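Local atomic coordinates of SusD homolog (Bacteroides thetaiotaomicron VPI-5482, PDB entry 3IHV), a protein that probably binds glycans at the outer-membrane surface, as other SusD-family proteins of gut Bacteroides do. Residues 311-316 with 364-369. Residues are numbered along the deposited sequence; the frame is centred on the assembly and turned at random.
Sequences DWREDV and QNYTPA. With EDO (1,2-ethanediol), chain G.
Arg-313 and Tyr-366 meet through their polar ends, the side chains approaching from opposite directions. The bond between them is weak: NH2 of Arg-313 lies 3.2 Å from OH of Tyr-366, and the N-H...O angle is only 126°. NH2 sits at the edge of the phenol ring, near its plane, and the guanidinium is inclined 43° to that ring, which excludes a parallel cation-pi stack. Arg-313 gets there by being drawn out straight from CG to NE, which carries the guanidinium away from the helix backbone toward the phenol.

A 1,2-ethanediol, probably from the crystallisation liquor, lies along the guanidinium edge that bears NE and NH2. NE of Arg-313 gives O1 of the diol a bond of 2.9 Å that is nearly straight, at 175°; NH2 of Arg-313 reaches O2 of the diol at the same length. The diol carbon C2 is 3.9 Å from CE2 of Tyr-366, a van der Waals distance, so the diol touches both side chains.

For Tyr-366 the stronger polar partner is Asp-353, which forms a hydrogen bond through OD1 with OH of Tyr-366 and also a salt bridge through OD2 with NH2 of Arg-313. With an alanine here in place of Arg-313, Asp-353 is likely to lose this charged mate and the diol both of its guanidinium donors. The chemistry therefore implies a polar link, centred on a carboxylate, between helix 306-313 and the residue leading into strand 367-368, with NH2 divided among phenol, carboxylate and diol.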
# COMPACT_ATOMS: atom_id res chain seq x y z
N ASP A 311 -5.70 -20.46 -9.01
CA ASP A 311 -6.13 -20.77 -7.63
C ASP A 311 -7.46 -20.10 -7.35
O ASP A 311 -8.40 -20.74 -6.90
CB ASP A 311 -5.16 -20.29 -6.57
CG ASP A 311 -3.91 -21.11 -6.52
OD1 ASP A 311 -3.91 -22.22 -7.10
OD2 ASP A 311 -2.92 -20.60 -5.94
N TRP A 312 -7.54 -18.82 -7.70
CA TRP A 312 -8.74 -18.05 -7.38
C TRP A 312 -9.95 -18.50 -8.16
O TRP A 312 -11.07 -18.43 -7.66
CB TRP A 312 -8.51 -16.57 -7.67
CG TRP A 312 -9.25 -15.63 -6.77
CD1 TRP A 312 -10.29 -15.93 -5.94
CD2 TRP A 312 -9.04 -14.21 -6.65
NE1 TRP A 312 -10.70 -14.80 -5.28
CE2 TRP A 312 -9.95 -13.73 -5.70
CE3 TRP A 312 -8.14 -13.32 -7.25
CZ2 TRP A 312 -10.01 -12.38 -5.33
CZ3 TRP A 312 -8.18 -11.99 -6.87
CH2 TRP A 312 -9.12 -11.52 -5.93
N ARG A 313 -9.76 -18.96 -9.40
CA ARG A 313 -10.87 -19.43 -10.21
C ARG A 313 -11.62 -20.65 -9.62
O ARG A 313 -12.77 -20.88 -9.99
CB ARG A 313 -10.46 -19.72 -11.65
CG ARG A 313 -10.16 -18.45 -12.41
CD ARG A 313 -9.82 -18.70 -13.87
NE ARG A 313 -9.84 -17.43 -14.62
CZ ARG A 313 -9.62 -17.33 -15.92
NH1 ARG A 313 -9.39 -18.41 -16.65
NH2 ARG A 313 -9.68 -16.14 -16.51
N GLU A 314 -10.95 -21.41 -8.76
CA GLU A 314 -11.61 -22.52 -8.08
C GLU A 314 -12.76 -22.06 -7.15
O GLU A 314 -13.73 -22.77 -7.01
CB GLU A 314 -10.57 -23.33 -7.29
CG GLU A 314 -9.56 -24.05 -8.19
CD GLU A 314 -10.23 -25.09 -9.14
OE1 GLU A 314 -10.89 -26.05 -8.65
OE2 GLU A 314 -10.12 -24.93 -10.37
N ASP A 315 -12.63 -20.89 -6.53
CA ASP A 315 -13.66 -20.32 -5.62
C ASP A 315 -14.64 -19.48 -6.43
O ASP A 315 -14.65 -18.23 -6.39
CB ASP A 315 -12.99 -19.44 -4.58
CG ASP A 315 -12.05 -20.22 -3.66
OD1 ASP A 315 -12.15 -21.45 -3.71
OD2 ASP A 315 -11.29 -19.60 -2.90
N VAL A 316 -15.49 -20.19 -7.17
CA VAL A 316 -16.32 -19.57 -8.16
C VAL A 316 -17.14 -18.37 -7.71
O VAL A 316 -17.16 -17.34 -8.39
CB VAL A 316 -17.21 -20.65 -8.85
CG1 VAL A 316 -18.23 -20.01 -9.77
CG2 VAL A 316 -16.31 -21.65 -9.65
N GLN A 364 -0.51 -14.07 -19.63
CA GLN A 364 0.47 -13.42 -18.80
C GLN A 364 0.33 -11.90 -18.77
O GLN A 364 0.95 -11.22 -17.93
CB GLN A 364 1.89 -13.81 -19.26
CG GLN A 364 2.15 -15.32 -19.20
CD GLN A 364 3.49 -15.70 -19.81
OE1 GLN A 364 4.36 -16.24 -19.13
NE2 GLN A 364 3.67 -15.41 -21.12
N ASN A 365 -0.50 -11.36 -19.67
CA ASN A 365 -0.71 -9.93 -19.77
C ASN A 365 -1.91 -9.40 -18.97
O ASN A 365 -2.13 -8.19 -18.99
CB ASN A 365 -0.80 -9.50 -21.23
CG ASN A 365 0.54 -9.52 -21.92
OD1 ASN A 365 1.56 -9.19 -21.32
ND2 ASN A 365 0.55 -9.83 -23.22
N TYR A 366 -2.67 -10.27 -18.30
CA TYR A 366 -3.75 -9.83 -17.42
C TYR A 366 -3.19 -8.79 -16.46
O TYR A 366 -2.01 -8.85 -16.07
CB TYR A 366 -4.29 -10.96 -16.53
CG TYR A 366 -5.15 -12.06 -17.12
CD1 TYR A 366 -5.29 -12.26 -18.50
CD2 TYR A 366 -5.78 -12.96 -16.26
CE1 TYR A 366 -6.07 -13.29 -18.99
CE2 TYR A 366 -6.53 -13.98 -16.72
CZ TYR A 366 -6.66 -14.16 -18.10
OH TYR A 366 -7.44 -15.18 -18.57
N THR A 367 -4.05 -7.85 -16.05
CA THR A 367 -3.67 -6.75 -15.17
C THR A 367 -4.63 -6.69 -13.98
O THR A 367 -5.63 -7.41 -13.93
CB THR A 367 -3.77 -5.40 -15.91
OG1 THR A 367 -5.15 -5.16 -16.31
CG2 THR A 367 -2.87 -5.39 -17.15
N PRO A 368 -4.32 -5.83 -13.01
CA PRO A 368 -5.38 -5.57 -12.03
C PRO A 368 -6.56 -4.89 -12.74
O PRO A 368 -6.37 -4.25 -13.80
CB PRO A 368 -4.70 -4.58 -11.05
CG PRO A 368 -3.21 -4.67 -11.34
CD PRO A 368 -3.08 -5.09 -12.73
N ALA A 369 -7.76 -5.02 -12.18
CA ALA A 369 -8.95 -4.34 -12.70
C ALA A 369 -9.49 -3.32 -11.69
O ALA A 369 -10.44 -2.61 -11.96
CB ALA A 369 -10.04 -5.34 -13.03
C1 EDO G . -10.14 -13.46 -13.22
O1 EDO G . -10.26 -14.90 -13.17
C2 EDO G . -9.63 -12.94 -14.54
O2 EDO G . -10.41 -13.46 -15.62